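Local coordinates for protein putative Xylose isomerase (Rhodospirillum rubrum, PDB 3QXB) that probably acts as a metal-dependent isomerase of the xylose isomerase-like TIM-barrel family, binding iron or manganese in its barrel, at residues Val24-Ala29 against Gly41-Asp46; Arg71-Ala76 against Thr123-Val128; Met133-Tyr138 against Glu151-Ala156; Pro207-Val212 against Trp239-His244; Trp256-Pro261 against Ile303-Ala308. All coordinates share one frame; numbering follows the deposited sequence.

Contact 1 (Val24-Ala29 against Gly41-Asp46)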
# COMPACT_ATOMS: atom_id res chain seq x y z
N VAL A 24 8.37 -10.15 15.44
CA VAL A 24 8.41 -9.57 14.11
C VAL A 24 7.04 -9.45 13.43
O VAL A 24 6.25 -10.37 13.47
CB VAL A 24 9.45 -10.32 13.22
CG1 VAL A 24 9.06 -11.81 13.01
CG2 VAL A 24 9.65 -9.59 11.90
N ASN A 25 6.77 -8.31 12.82
CA ASN A 25 5.64 -8.16 11.93
C ASN A 25 6.12 -8.62 10.55
O ASN A 25 7.18 -8.24 10.06
CB ASN A 25 5.14 -6.71 11.94
CG ASN A 25 4.04 -6.46 10.95
OD1 ASN A 25 4.23 -6.65 9.78
ND2 ASN A 25 2.85 -6.07 11.43
N LEU A 26 5.30 -9.43 9.91
CA LEU A 26 5.64 -10.07 8.64
C LEU A 26 5.66 -9.13 7.44
O LEU A 26 5.93 -9.59 6.31
CB LEU A 26 4.70 -11.26 8.40
CG LEU A 26 4.86 -12.37 9.45
CD1 LEU A 26 3.93 -13.52 9.17
CD2 LEU A 26 6.29 -12.86 9.52
N CYS A 27 5.43 -7.84 7.66
CA CYS A 27 5.52 -6.83 6.56
C CYS A 27 6.82 -6.93 5.74
O CYS A 27 6.84 -6.65 4.55
CB CYS A 27 5.39 -5.41 7.09
SG CYS A 27 6.61 -5.00 8.31
N PHE A 28 7.92 -7.33 6.38
CA PHE A 28 9.20 -7.41 5.68
C PHE A 28 9.20 -8.47 4.60
O PHE A 28 10.05 -8.41 3.70
CB PHE A 28 10.34 -7.74 6.69
CG PHE A 28 10.40 -9.20 7.04
CD1 PHE A 28 9.65 -9.71 8.10
CD2 PHE A 28 11.18 -10.08 6.30
CE1 PHE A 28 9.70 -11.07 8.41
CE2 PHE A 28 11.23 -11.43 6.61
CZ PHE A 28 10.47 -11.93 7.64
N ALA A 29 8.26 -9.43 4.67
CA ALA A 29 8.18 -10.59 3.76
C ALA A 29 7.17 -10.46 2.64
O ALA A 29 7.07 -11.34 1.77
CB ALA A 29 7.85 -11.87 4.56
N GLY A 41 10.04 -21.02 8.70
CA GLY A 41 11.42 -21.45 8.93
C GLY A 41 12.40 -20.28 8.93
O GLY A 41 13.35 -20.25 9.68
N LEU A 42 12.15 -19.31 8.09
CA LEU A 42 12.90 -18.06 8.05
C LEU A 42 12.80 -17.28 9.37
O LEU A 42 13.79 -16.78 9.85
CB LEU A 42 12.36 -17.21 6.92
CG LEU A 42 13.11 -15.96 6.51
CD1 LEU A 42 12.63 -15.52 5.14
CD2 LEU A 42 12.97 -14.84 7.49
N VAL A 43 11.60 -17.16 9.94
CA VAL A 43 11.47 -16.45 11.19
C VAL A 43 12.16 -17.25 12.31
O VAL A 43 12.84 -16.68 13.18
CB VAL A 43 10.01 -16.18 11.53
CG1 VAL A 43 9.86 -15.70 12.97
CG2 VAL A 43 9.41 -15.16 10.51
N ARG A 44 11.99 -18.56 12.29
CA ARG A 44 12.56 -19.41 13.35
C ARG A 44 14.07 -19.55 13.27
O ARG A 44 14.74 -19.53 14.29
CB ARG A 44 11.99 -20.83 13.30
CG ARG A 44 12.47 -21.71 14.47
CD ARG A 44 12.01 -23.16 14.32
NE ARG A 44 12.63 -23.73 13.13
CZ ARG A 44 12.11 -24.70 12.38
NH1 ARG A 44 10.93 -25.26 12.66
NH2 ARG A 44 12.79 -25.11 11.32
N ASP A 45 14.57 -19.80 12.07
CA ASP A 45 15.96 -20.21 11.89
C ASP A 45 16.84 -19.03 11.51
O ASP A 45 17.94 -18.88 12.03
CB ASP A 45 16.07 -21.32 10.84
CG ASP A 45 15.31 -22.60 11.23
OD1 ASP A 45 15.26 -22.95 12.45
OD2 ASP A 45 14.77 -23.26 10.31
N ASP A 46 16.37 -18.20 10.59
CA ASP A 46 17.15 -17.06 10.15
C ASP A 46 17.07 -15.85 11.08
O ASP A 46 18.10 -15.25 11.36
CB ASP A 46 16.77 -16.68 8.73
CG ASP A 46 17.07 -17.77 7.75
OD1 ASP A 46 17.97 -18.57 8.02
OD2 ASP A 46 16.42 -17.83 6.69

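Contact 2 (Arg71-Ala76 against Thr123-Val128). With EDO (1,2-ethanediol), chain N; EDO (1,2-ethanediol), chain L.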
# COMPACT_ATOMS: atom_id res chain seq x y z
N ARG A 71 -5.60 -20.03 2.76
CA ARG A 71 -4.20 -19.51 2.77
C ARG A 71 -3.80 -19.01 4.18
O ARG A 71 -2.75 -19.37 4.68
CB ARG A 71 -4.03 -18.40 1.70
CG ARG A 71 -2.60 -17.99 1.42
CD ARG A 71 -1.74 -19.17 1.03
NE ARG A 71 -0.49 -18.70 0.43
CZ ARG A 71 0.43 -19.47 -0.12
NH1 ARG A 71 0.31 -20.77 -0.13
NH2 ARG A 71 1.49 -18.92 -0.67
N ALA A 72 -4.67 -18.23 4.82
CA ALA A 72 -4.42 -17.75 6.18
C ALA A 72 -4.23 -18.91 7.13
O ALA A 72 -3.29 -18.90 7.89
CB ALA A 72 -5.50 -16.83 6.65
N ILE A 73 -5.09 -19.93 7.04
CA ILE A 73 -4.94 -21.11 7.88
C ILE A 73 -3.63 -21.87 7.62
O ILE A 73 -3.00 -22.33 8.56
CB ILE A 73 -6.15 -22.05 7.78
CG1 ILE A 73 -7.37 -21.43 8.48
CG2 ILE A 73 -5.86 -23.44 8.40
CD1 ILE A 73 -8.69 -22.07 8.12
N ALA A 74 -3.21 -21.99 6.37
CA ALA A 74 -1.92 -22.59 6.05
C ALA A 74 -0.74 -21.86 6.73
O ALA A 74 0.15 -22.51 7.25
CB ALA A 74 -1.69 -22.75 4.51
N TYR A 75 -0.74 -20.53 6.70
CA TYR A 75 0.27 -19.78 7.49
C TYR A 75 0.14 -20.08 8.98
O TYR A 75 1.14 -20.40 9.63
CB TYR A 75 0.16 -18.26 7.27
CG TYR A 75 0.69 -17.79 5.94
CD1 TYR A 75 2.04 -17.87 5.64
CD2 TYR A 75 -0.16 -17.21 5.01
CE1 TYR A 75 2.53 -17.43 4.41
CE2 TYR A 75 0.32 -16.74 3.80
CZ TYR A 75 1.67 -16.86 3.51
OH TYR A 75 2.14 -16.42 2.29
N ALA A 76 -1.07 -20.02 9.53
CA ALA A 76 -1.22 -20.32 11.01
C ALA A 76 -0.68 -21.67 11.39
O ALA A 76 0.07 -21.82 12.38
CB ALA A 76 -2.69 -20.17 11.46
N THR A 123 -8.87 -13.70 11.22
CA THR A 123 -8.07 -13.92 12.45
C THR A 123 -8.62 -15.11 13.26
O THR A 123 -7.85 -15.93 13.76
CB THR A 123 -8.03 -12.63 13.27
OG1 THR A 123 -7.50 -11.56 12.46
CG2 THR A 123 -7.19 -12.84 14.56
N ALA A 124 -9.95 -15.23 13.40
CA ALA A 124 -10.57 -16.37 14.12
C ALA A 124 -10.27 -17.68 13.38
O ALA A 124 -10.02 -18.70 13.99
CB ALA A 124 -12.10 -16.19 14.21
N ALA A 125 -10.28 -17.64 12.07
CA ALA A 125 -10.00 -18.85 11.27
C ALA A 125 -8.59 -19.35 11.54
O ALA A 125 -8.36 -20.58 11.63
CB ALA A 125 -10.22 -18.55 9.75
N MSE A 126 -7.67 -18.41 11.74
CA MSE A 126 -6.26 -18.70 12.10
C MSE A 126 -6.06 -19.14 13.53
O MSE A 126 -4.97 -19.57 13.87
CB MSE A 126 -5.36 -17.47 11.85
CG MSE A 126 -5.29 -17.07 10.42
SE MSE A 126 -4.36 -15.45 10.04
CE MSE A 126 -2.57 -16.12 10.12
N GLU A 127 -7.12 -19.03 14.34
CA GLU A 127 -7.06 -19.20 15.80
C GLU A 127 -6.04 -18.26 16.43
O GLU A 127 -5.35 -18.61 17.38
CB GLU A 127 -6.85 -20.65 16.19
CG GLU A 127 -7.91 -21.57 15.65
CD GLU A 127 -7.60 -23.03 15.90
OE1 GLU A 127 -6.77 -23.35 16.79
OE2 GLU A 127 -8.21 -23.85 15.21
N VAL A 128 -5.98 -17.03 15.92
CA VAL A 128 -5.16 -16.00 16.48
C VAL A 128 -6.06 -15.13 17.38
O VAL A 128 -7.20 -14.81 17.02
CB VAL A 128 -4.49 -15.19 15.35
CG1 VAL A 128 -3.81 -13.92 15.84
CG2 VAL A 128 -3.54 -16.08 14.61
C1 EDO N . 2.85 -22.73 -1.20
O1 EDO N . 1.61 -23.45 -1.17
C2 EDO N . 2.86 -21.60 -2.21
O2 EDO N . 3.71 -20.53 -1.77
C1 EDO L . -3.29 -23.86 -0.33
O1 EDO L . -2.98 -23.21 -1.59
C2 EDO L . -3.19 -22.86 0.82
O2 EDO L . -1.79 -22.50 0.95

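Contact 3 (Met133-Tyr138 against Glu151-Ala156)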
# COMPACT_ATOMS: atom_id res chain seq x y z
N MSE A 133 -5.56 -2.30 13.91
CA MSE A 133 -5.19 -1.43 12.82
C MSE A 133 -5.25 0.03 13.30
O MSE A 133 -5.79 0.31 14.38
CB MSE A 133 -6.16 -1.63 11.64
CG MSE A 133 -7.65 -1.44 12.01
SE MSE A 133 -8.98 -1.77 10.63
CE MSE A 133 -8.79 -0.11 9.71
N PRO A 134 -4.70 0.95 12.50
CA PRO A 134 -4.99 2.37 12.72
C PRO A 134 -6.48 2.61 12.59
O PRO A 134 -7.17 1.88 11.88
CB PRO A 134 -4.21 3.09 11.62
CG PRO A 134 -3.20 2.06 11.11
CD PRO A 134 -3.77 0.72 11.38
N PHE A 135 -6.96 3.62 13.28
CA PHE A 135 -8.38 3.84 13.43
C PHE A 135 -9.06 4.30 12.14
O PHE A 135 -10.22 4.00 11.92
CB PHE A 135 -8.60 4.89 14.53
CG PHE A 135 -9.97 4.88 15.15
CD1 PHE A 135 -10.41 3.78 15.85
CD2 PHE A 135 -10.75 6.00 15.12
CE1 PHE A 135 -11.62 3.80 16.50
CE2 PHE A 135 -11.99 6.00 15.74
CZ PHE A 135 -12.42 4.91 16.41
N GLY A 136 -8.33 5.03 11.31
CA GLY A 136 -8.92 5.59 10.07
C GLY A 136 -8.47 7.01 9.83
O GLY A 136 -7.61 7.54 10.55
N SER A 137 -9.06 7.65 8.82
CA SER A 137 -8.52 8.89 8.34
C SER A 137 -9.59 9.85 7.86
O SER A 137 -10.49 9.46 7.13
CB SER A 137 -7.56 8.55 7.18
OG SER A 137 -6.90 9.68 6.69
N TYR A 138 -9.46 11.13 8.24
CA TYR A 138 -10.38 12.17 7.76
C TYR A 138 -9.96 12.66 6.40
O TYR A 138 -8.79 12.75 6.10
CB TYR A 138 -10.40 13.38 8.70
CG TYR A 138 -11.01 13.11 10.05
CD1 TYR A 138 -12.38 12.87 10.19
CD2 TYR A 138 -10.22 13.11 11.21
CE1 TYR A 138 -12.94 12.62 11.45
CE2 TYR A 138 -10.79 12.89 12.48
CZ TYR A 138 -12.14 12.62 12.58
OH TYR A 138 -12.68 12.41 13.83
N GLU A 151 -18.77 14.40 14.73
CA GLU A 151 -19.86 13.60 14.19
C GLU A 151 -19.34 12.23 13.69
O GLU A 151 -19.93 11.18 13.99
CB GLU A 151 -20.53 14.37 13.04
CG GLU A 151 -21.72 13.69 12.42
CD GLU A 151 -22.24 14.39 11.17
OE1 GLU A 151 -21.67 15.43 10.77
OE2 GLU A 151 -23.22 13.89 10.59
N ILE A 152 -18.22 12.25 12.98
CA ILE A 152 -17.67 11.06 12.32
C ILE A 152 -17.09 10.12 13.37
O ILE A 152 -17.30 8.89 13.33
CB ILE A 152 -16.66 11.46 11.23
CG1 ILE A 152 -17.38 12.23 10.13
CG2 ILE A 152 -15.94 10.27 10.65
CD1 ILE A 152 -16.42 12.89 9.14
N TYR A 153 -16.42 10.72 14.34
CA TYR A 153 -15.85 9.97 15.43
C TYR A 153 -16.92 9.26 16.28
O TYR A 153 -16.72 8.11 16.68
CB TYR A 153 -14.98 10.89 16.31
CG TYR A 153 -14.51 10.18 17.54
CD1 TYR A 153 -13.69 9.07 17.45
CD2 TYR A 153 -14.94 10.58 18.77
CE1 TYR A 153 -13.29 8.38 18.59
CE2 TYR A 153 -14.55 9.90 19.92
CZ TYR A 153 -13.73 8.80 19.82
OH TYR A 153 -13.36 8.19 20.98
N ALA A 154 -18.07 9.89 16.52
CA ALA A 154 -19.05 9.25 17.39
C ALA A 154 -19.58 7.96 16.71
O ALA A 154 -19.81 6.94 17.36
CB ALA A 154 -20.22 10.21 17.72
N ILE A 155 -19.69 8.01 15.39
CA ILE A 155 -20.10 6.85 14.62
C ILE A 155 -19.00 5.80 14.67
O ILE A 155 -19.27 4.62 14.86
CB ILE A 155 -20.46 7.26 13.20
CG1 ILE A 155 -21.80 8.03 13.24
CG2 ILE A 155 -20.50 6.01 12.26
CD1 ILE A 155 -22.00 9.00 12.09
N ALA A 156 -17.75 6.23 14.50
CA ALA A 156 -16.63 5.31 14.47
C ALA A 156 -16.56 4.55 15.78
O ALA A 156 -16.40 3.35 15.78
CB ALA A 156 -15.35 6.04 14.20

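Contact 4 (Pro207-Val212 against Trp239-His244). With FE (Fe (III) ion), chain E.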
# COMPACT_ATOMS: atom_id res chain seq x y z
N PRO A 207 -11.39 -6.18 25.60
CA PRO A 207 -10.65 -4.93 25.63
C PRO A 207 -10.19 -4.44 24.27
O PRO A 207 -9.81 -5.24 23.40
CB PRO A 207 -9.45 -5.27 26.51
CG PRO A 207 -9.37 -6.81 26.43
CD PRO A 207 -10.76 -7.24 26.41
N VAL A 208 -10.23 -3.13 24.08
CA VAL A 208 -9.60 -2.47 22.92
C VAL A 208 -8.43 -1.71 23.53
O VAL A 208 -8.58 -0.95 24.49
CB VAL A 208 -10.59 -1.54 22.18
CG1 VAL A 208 -9.94 -0.76 21.01
CG2 VAL A 208 -11.80 -2.35 21.70
N ARG A 209 -7.25 -1.95 23.00
CA ARG A 209 -6.03 -1.40 23.58
C ARG A 209 -5.22 -0.72 22.48
O ARG A 209 -5.57 -0.78 21.31
CB ARG A 209 -5.22 -2.53 24.25
CG ARG A 209 -5.87 -3.14 25.50
CD ARG A 209 -5.83 -2.15 26.68
NE ARG A 209 -6.56 -2.66 27.83
CZ ARG A 209 -7.83 -2.36 28.12
NH1 ARG A 209 -8.58 -1.58 27.33
NH2 ARG A 209 -8.36 -2.88 29.20
N LEU A 210 -4.13 -0.08 22.90
CA LEU A 210 -3.25 0.63 22.00
C LEU A 210 -2.08 -0.28 21.61
O LEU A 210 -1.57 -1.04 22.43
CB LEU A 210 -2.72 1.91 22.64
CG LEU A 210 -3.78 2.97 23.01
CD1 LEU A 210 -3.16 4.05 23.90
CD2 LEU A 210 -4.35 3.58 21.72
N LEU A 211 -1.70 -0.20 20.34
CA LEU A 211 -0.40 -0.65 19.89
C LEU A 211 0.35 0.61 19.46
O LEU A 211 -0.15 1.36 18.66
CB LEU A 211 -0.52 -1.70 18.78
CG LEU A 211 0.78 -2.18 18.14
CD1 LEU A 211 0.63 -3.63 17.60
CD2 LEU A 211 1.26 -1.19 17.04
N VAL A 212 1.49 0.91 20.08
CA VAL A 212 2.16 2.18 19.81
C VAL A 212 3.42 1.92 19.00
O VAL A 212 4.21 1.07 19.33
CB VAL A 212 2.46 2.94 21.08
CG1 VAL A 212 3.39 4.15 20.84
CG2 VAL A 212 1.12 3.35 21.76
N TRP A 239 -2.98 1.29 28.95
CA TRP A 239 -3.60 0.80 27.75
C TRP A 239 -2.68 0.28 26.63
O TRP A 239 -3.17 -0.26 25.67
CB TRP A 239 -4.51 1.87 27.16
CG TRP A 239 -5.64 2.31 28.05
CD1 TRP A 239 -6.70 1.57 28.50
CD2 TRP A 239 -5.81 3.62 28.58
NE1 TRP A 239 -7.52 2.35 29.30
CE2 TRP A 239 -7.00 3.62 29.35
CE3 TRP A 239 -5.08 4.81 28.46
CZ2 TRP A 239 -7.47 4.76 29.99
CZ3 TRP A 239 -5.56 5.96 29.11
CH2 TRP A 239 -6.73 5.91 29.87
N ILE A 240 -1.37 0.45 26.75
CA ILE A 240 -0.45 0.09 25.67
C ILE A 240 -0.09 -1.38 25.85
O ILE A 240 0.62 -1.73 26.79
CB ILE A 240 0.81 0.98 25.69
CG1 ILE A 240 0.47 2.46 25.44
CG2 ILE A 240 1.81 0.52 24.69
CD1 ILE A 240 1.63 3.45 25.83
N ALA A 241 -0.64 -2.24 24.99
CA ALA A 241 -0.51 -3.71 25.15
C ALA A 241 0.54 -4.32 24.22
O ALA A 241 0.92 -5.47 24.40
CB ALA A 241 -1.84 -4.38 24.92
N ALA A 242 0.96 -3.56 23.23
CA ALA A 242 1.99 -4.01 22.27
C ALA A 242 2.60 -2.80 21.53
O ALA A 242 2.04 -1.70 21.54
CB ALA A 242 1.42 -5.05 21.28
N TYR A 243 3.75 -3.01 20.90
CA TYR A 243 4.47 -1.96 20.20
C TYR A 243 4.92 -2.39 18.80
O TYR A 243 5.09 -3.59 18.54
CB TYR A 243 5.72 -1.58 20.97
CG TYR A 243 5.48 -1.09 22.37
CD1 TYR A 243 5.29 -1.97 23.41
CD2 TYR A 243 5.52 0.27 22.68
CE1 TYR A 243 5.08 -1.51 24.71
CE2 TYR A 243 5.31 0.73 23.97
CZ TYR A 243 5.09 -0.17 24.99
OH TYR A 243 4.90 0.23 26.32
N HIS A 244 5.14 -1.40 17.93
CA HIS A 244 5.95 -1.59 16.75
C HIS A 244 7.25 -0.86 17.01
O HIS A 244 7.25 0.29 17.51
CB HIS A 244 5.33 -1.01 15.49
CG HIS A 244 4.16 -1.79 14.99
ND1 HIS A 244 3.21 -1.25 14.14
CD2 HIS A 244 3.79 -3.07 15.22
CE1 HIS A 244 2.29 -2.17 13.91
NE2 HIS A 244 2.62 -3.28 14.55
FE FE E . 3.28 0.53 12.78
O HOH W 1 3.12 1.76 10.81
O HOH W 2 1.64 -0.55 11.62

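Contact 5 (Trp256-Pro261 against Ile303-Ala308). With EDO (1,2-ethanediol), chain K.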
# COMPACT_ATOMS: atom_id res chain seq x y z
N TRP A 256 12.93 2.21 9.20
CA TRP A 256 14.24 1.70 8.90
C TRP A 256 14.51 0.50 9.76
O TRP A 256 13.92 0.31 10.82
CB TRP A 256 15.35 2.74 9.10
CG TRP A 256 15.35 3.87 8.12
CD1 TRP A 256 14.89 3.86 6.82
CD2 TRP A 256 15.83 5.19 8.35
NE1 TRP A 256 15.02 5.09 6.26
CE2 TRP A 256 15.60 5.94 7.17
CE3 TRP A 256 16.41 5.83 9.44
CZ2 TRP A 256 15.96 7.29 7.05
CZ3 TRP A 256 16.78 7.17 9.32
CH2 TRP A 256 16.56 7.88 8.13
N SER A 257 15.44 -0.33 9.28
CA SER A 257 15.90 -1.44 10.09
C SER A 257 17.03 -0.99 11.04
O SER A 257 17.53 0.13 10.94
CB SER A 257 16.38 -2.54 9.18
OG SER A 257 17.74 -2.39 8.93
N PHE A 258 17.42 -1.86 11.97
CA PHE A 258 18.40 -1.54 12.96
C PHE A 258 19.87 -1.70 12.53
O PHE A 258 20.79 -1.56 13.33
CB PHE A 258 18.07 -2.26 14.27
CG PHE A 258 16.75 -1.82 14.86
CD1 PHE A 258 16.68 -0.72 15.69
CD2 PHE A 258 15.56 -2.47 14.50
CE1 PHE A 258 15.49 -0.30 16.19
CE2 PHE A 258 14.38 -2.06 15.00
CZ PHE A 258 14.32 -0.98 15.83
N THR A 259 20.09 -1.92 11.24
CA THR A 259 21.42 -1.66 10.67
C THR A 259 21.61 -0.17 10.27
O THR A 259 22.72 0.24 9.91
CB THR A 259 21.69 -2.54 9.45
OG1 THR A 259 20.83 -2.12 8.38
CG2 THR A 259 21.46 -4.05 9.77
N GLN A 260 20.53 0.63 10.32
CA GLN A 260 20.57 2.03 9.95
C GLN A 260 20.78 2.98 11.16
O GLN A 260 20.32 2.68 12.27
CB GLN A 260 19.27 2.42 9.25
CG GLN A 260 19.02 1.68 7.96
CD GLN A 260 20.21 1.76 7.04
OE1 GLN A 260 20.92 0.78 6.85
NE2 GLN A 260 20.45 2.95 6.50
N PRO A 261 21.48 4.11 10.94
CA PRO A 261 21.59 5.10 12.00
C PRO A 261 20.26 5.80 12.26
O PRO A 261 19.43 5.93 11.36
CB PRO A 261 22.66 6.09 11.49
CG PRO A 261 23.07 5.64 10.17
CD PRO A 261 22.30 4.43 9.76
N ILE A 303 18.24 -10.07 9.15
CA ILE A 303 19.06 -10.90 10.06
C ILE A 303 20.02 -10.03 10.86
O ILE A 303 20.12 -10.19 12.10
CB ILE A 303 19.86 -11.97 9.30
CG1 ILE A 303 18.93 -12.99 8.65
CG2 ILE A 303 20.84 -12.75 10.21
CD1 ILE A 303 19.62 -13.85 7.62
N ALA A 304 20.71 -9.11 10.19
CA ALA A 304 21.67 -8.25 10.89
C ALA A 304 20.89 -7.33 11.82
O ALA A 304 21.34 -7.02 12.90
CB ALA A 304 22.54 -7.46 9.92
N SER A 305 19.69 -6.92 11.42
CA SER A 305 18.86 -6.06 12.26
C SER A 305 18.38 -6.75 13.55
O SER A 305 18.51 -6.20 14.68
CB SER A 305 17.69 -5.51 11.42
OG SER A 305 16.81 -4.75 12.21
N VAL A 306 17.90 -7.99 13.43
CA VAL A 306 17.52 -8.78 14.60
C VAL A 306 18.76 -9.08 15.52
O VAL A 306 18.67 -9.03 16.76
CB VAL A 306 16.75 -10.07 14.22
CG1 VAL A 306 16.38 -10.85 15.44
CG2 VAL A 306 15.46 -9.72 13.46
N LYS A 307 19.92 -9.37 14.93
CA LYS A 307 21.15 -9.52 15.74
C LYS A 307 21.45 -8.24 16.53
O LYS A 307 21.82 -8.34 17.68
CB LYS A 307 22.36 -9.90 14.89
CG LYS A 307 22.59 -11.40 14.72
CD LYS A 307 23.94 -11.68 13.99
CE LYS A 307 23.77 -12.79 12.93
N ALA A 308 21.26 -7.07 15.90
CA ALA A 308 21.51 -5.79 16.56
C ALA A 308 20.57 -5.62 17.74
O ALA A 308 21.00 -5.21 18.82
CB ALA A 308 21.34 -4.62 15.56
C1 EDO K . 15.28 -0.49 4.92
O1 EDO K . 14.78 0.33 3.88
C2 EDO K . 16.06 0.48 5.77
O2 EDO K . 16.27 -0.16 6.99

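Contact 1 (Val24-Ala29 against Gly41-Asp46)
Val-43 on helix 36-46 spreads its two methyls to receive side chains from the end of strand 22-25 and the 3-10 turn that follows. Its CG1 meets CG1 of Val-24 at 4.0 Å, tip to tip. Its CG2 lies 4.0 Å from CD2 of Leu-26, whose side chain crosses it at about a right angle. A short branched residue suits this spot because its two methyls can face different side chains. Phe-28 offers the helix its ring edge, CZ lying 3.8 Å from CD2 of Leu-42 as the two side chains slide past each other. CG of Phe-28 stands between the backbone N and the carbonyl carbon (chi1 79°), which brings the ring to the helix with one face over CB of Ala-29.

OD1 of Asn-25 accepts from N of Cys-27 at 2.7 Å in the carbonyl plane. This Asx turn bends the chain from strand into the 3-10 segment, while Gln-53 holds ND2. The contact lies within the first beta-alpha-beta unit of the barrel: Leu-26 and Val-43 also pack on Val-52 of strand 51-55, and Val-24 and Phe-28 on Met-302 of helix 295-310.

Contact 2 (Arg71-Ala76 against Thr123-Val128)
Met-126, present as selenomethionine, lays its whole side chain along helix 65-81. CB starts 3.8 Å from CB of Ala-76. Because CG lies anti to the carbonyl carbon (chi1 -63°), the chain then runs back to Ala-72, where CG is 3.8 Å from CB. SE touches that same methyl. The bend at chi3 (80°) turns CE to within 3.6 Å of the carbonyl O of Ala-72. Ala-72 and Ala-76, one helical turn apart, keep this surface low enough for the flexible chain to lie close.

The contact joins two neighbouring outer helices of the TIM barrel, 65-81 and 106-125. Glu-127 takes a positive phi of 56°, N of Val-128 bonds back to O of Thr-123 at 3.1 Å and N of Glu-127 to O of Ala-124, a Schellman motif. Ile-73 brings CG1 to 3.4 Å from O of Ala-125, its CD1 reaching the Ala-125 methyl. Met-126 also packs on Ile-86 and Thr-89 of strand 85-90.

Contact 3 (Met133-Tyr138 against Glu151-Ala156)
Phe-135 and Tyr-153 cross at about a right angle where the loop after TIM-barrel strand 130-133 meets the long helix 146-170, which comes after the short helix 140-143. CE2 of Phe-135 comes in at the edge of the Tyr-153 ring, nearly in its plane, 3.9 Å from CD1. The same CE2 is 3.7 Å from CB of Ala-156, three residues, about one turn, further along the helix; a methyl there is small enough to let the phenyl ring come close. CG of Phe-135 is anti to its backbone N (chi1 -159°), which extends the ring from the loop to the helix. Its other neighbours include Trp-160 and Leu-196.

Between the two aromatic residues, Gly-136 has a phi of 138° and a psi of -173°, at which a side chain would jam against the preceding carbonyl O; the turn there is consistent with both rings reaching the helix. Tyr-138 runs alongside Ile-152 in the opposite sense, its CE1 3.9 Å from CG2, while CB of Ile-152 lies at the ring edge.

Both tyrosine hydroxyls have their polar partners outside the two segments. OH of Tyr-153 is hydrogen-bonded to Asp-199, and an acetate ion, probably from the crystallisation liquor, lies about 3 Å from that side chain. OH of Tyr-138 is hydrogen-bonded to the carbonyl O of Arg-149 and rests 3.7 Å from CB of Tyr-153.

Contact 4 (Pro207-Val212 against Trp239-His244)
The carbonyl O of Trp-239 takes a nearly straight bond from N of Leu-210 at 2.9 Å (170° at the hydrogen), the first rung between parallel barrel strands. Leu-210 O then receives N of Ala-241 at 3.0 Å, but the next bridge pairs Leu-211 with Ala-242, so the register slips by one in a beta bulge that leaves the buried N of Ala-242 without a partner. N of Val-212 then donates to O of Ala-242, and O of Val-212 accepts from N of His-244, with CA of Tyr-243 approaching in a CA-H...O contact.

His-244 binds the iron ion through ND1 at 2.2 Å, with Glu-178, Asp-213, Glu-286 and two waters; manganese also occurs there. Leu-211 sets CD2 over the imidazole face, 3.4 Å from the ring centroid, a CH-pi contact. This methyl, the metal bond and Gln-53 on NE2 together probably fix the ring's rotation.

Arg-209 bends back so that NH1 donates to Val-208 O at 2.9 Å from above the carbonyl plane, and its guanidinium places one face near CD1 at the edge of the Trp-239 indole. An alanine here is likely to leave that carbonyl without its guanidinium partner and the indole edge without the group lying against it.

Strand 174-177 hydrogen-bonds the far edge of strand 208-213. Outward, Leu-210 packs on helices 190-200 and 229-236, and Ile-240 on Met-233 of the latter.

Contact 5 (Trp256-Pro261 against Ile303-Ala308)
Ser-305, in the middle of a helix, turns its hydroxyl outward to accept a hydrogen bond from a loop backbone: N of Phe-258 donates to OG at 3.0 Å, with 160° at the hydrogen. OG reaches it because it lies anti to its own backbone N (chi1 176°). The same oxygen sits in the plane of the Phe-258 ring at its edge, 3.5 Å from CD2. Serine is short enough to let the backbones come close, CA of Phe-258 and CA of Ser-305 being 4.6 Å apart.

The contact ties the long loop after barrel strand 240-245 to the last helix of the TIM barrel, 295-310. Residues Ser-257 to Gln-260 form a type I beta turn, and Asp-301, one helical turn before Ser-305, holds the hydroxyls of both Ser-257 and Thr-259. A valine in place of Ser-305 would probably leave the Phe-258 N-H without its acceptor. Ala-308 sets its CB 4.2 Å from CB of Phe-258, while CG2 of Thr-259 rests 3.6 Å from CB of Ala-304.

Overall arrangement
All five contacts belong to one eight-stranded TIM barrel, and contact 4 reaches its metal centre directly through His-244. Contact 1 touches it there: Asn-25 ND2 lies 4.2 Å from His-244 NE2, and Gln-53 bonds to both residues. Contacts 1 and 5 share a flank of the barrel, their centres about 14 Å apart, and meet where Asp-46 O lies 3.6 Å from Ile-303 CG1. Contact 3 sits on the opposite side of the chain's centre, its centre about 34 Å from that of contact 5. The side chains of Phe-135 and Phe-258 are about 13 and 12 Å from iron. Contact 2 joins outer helices away from the metal site.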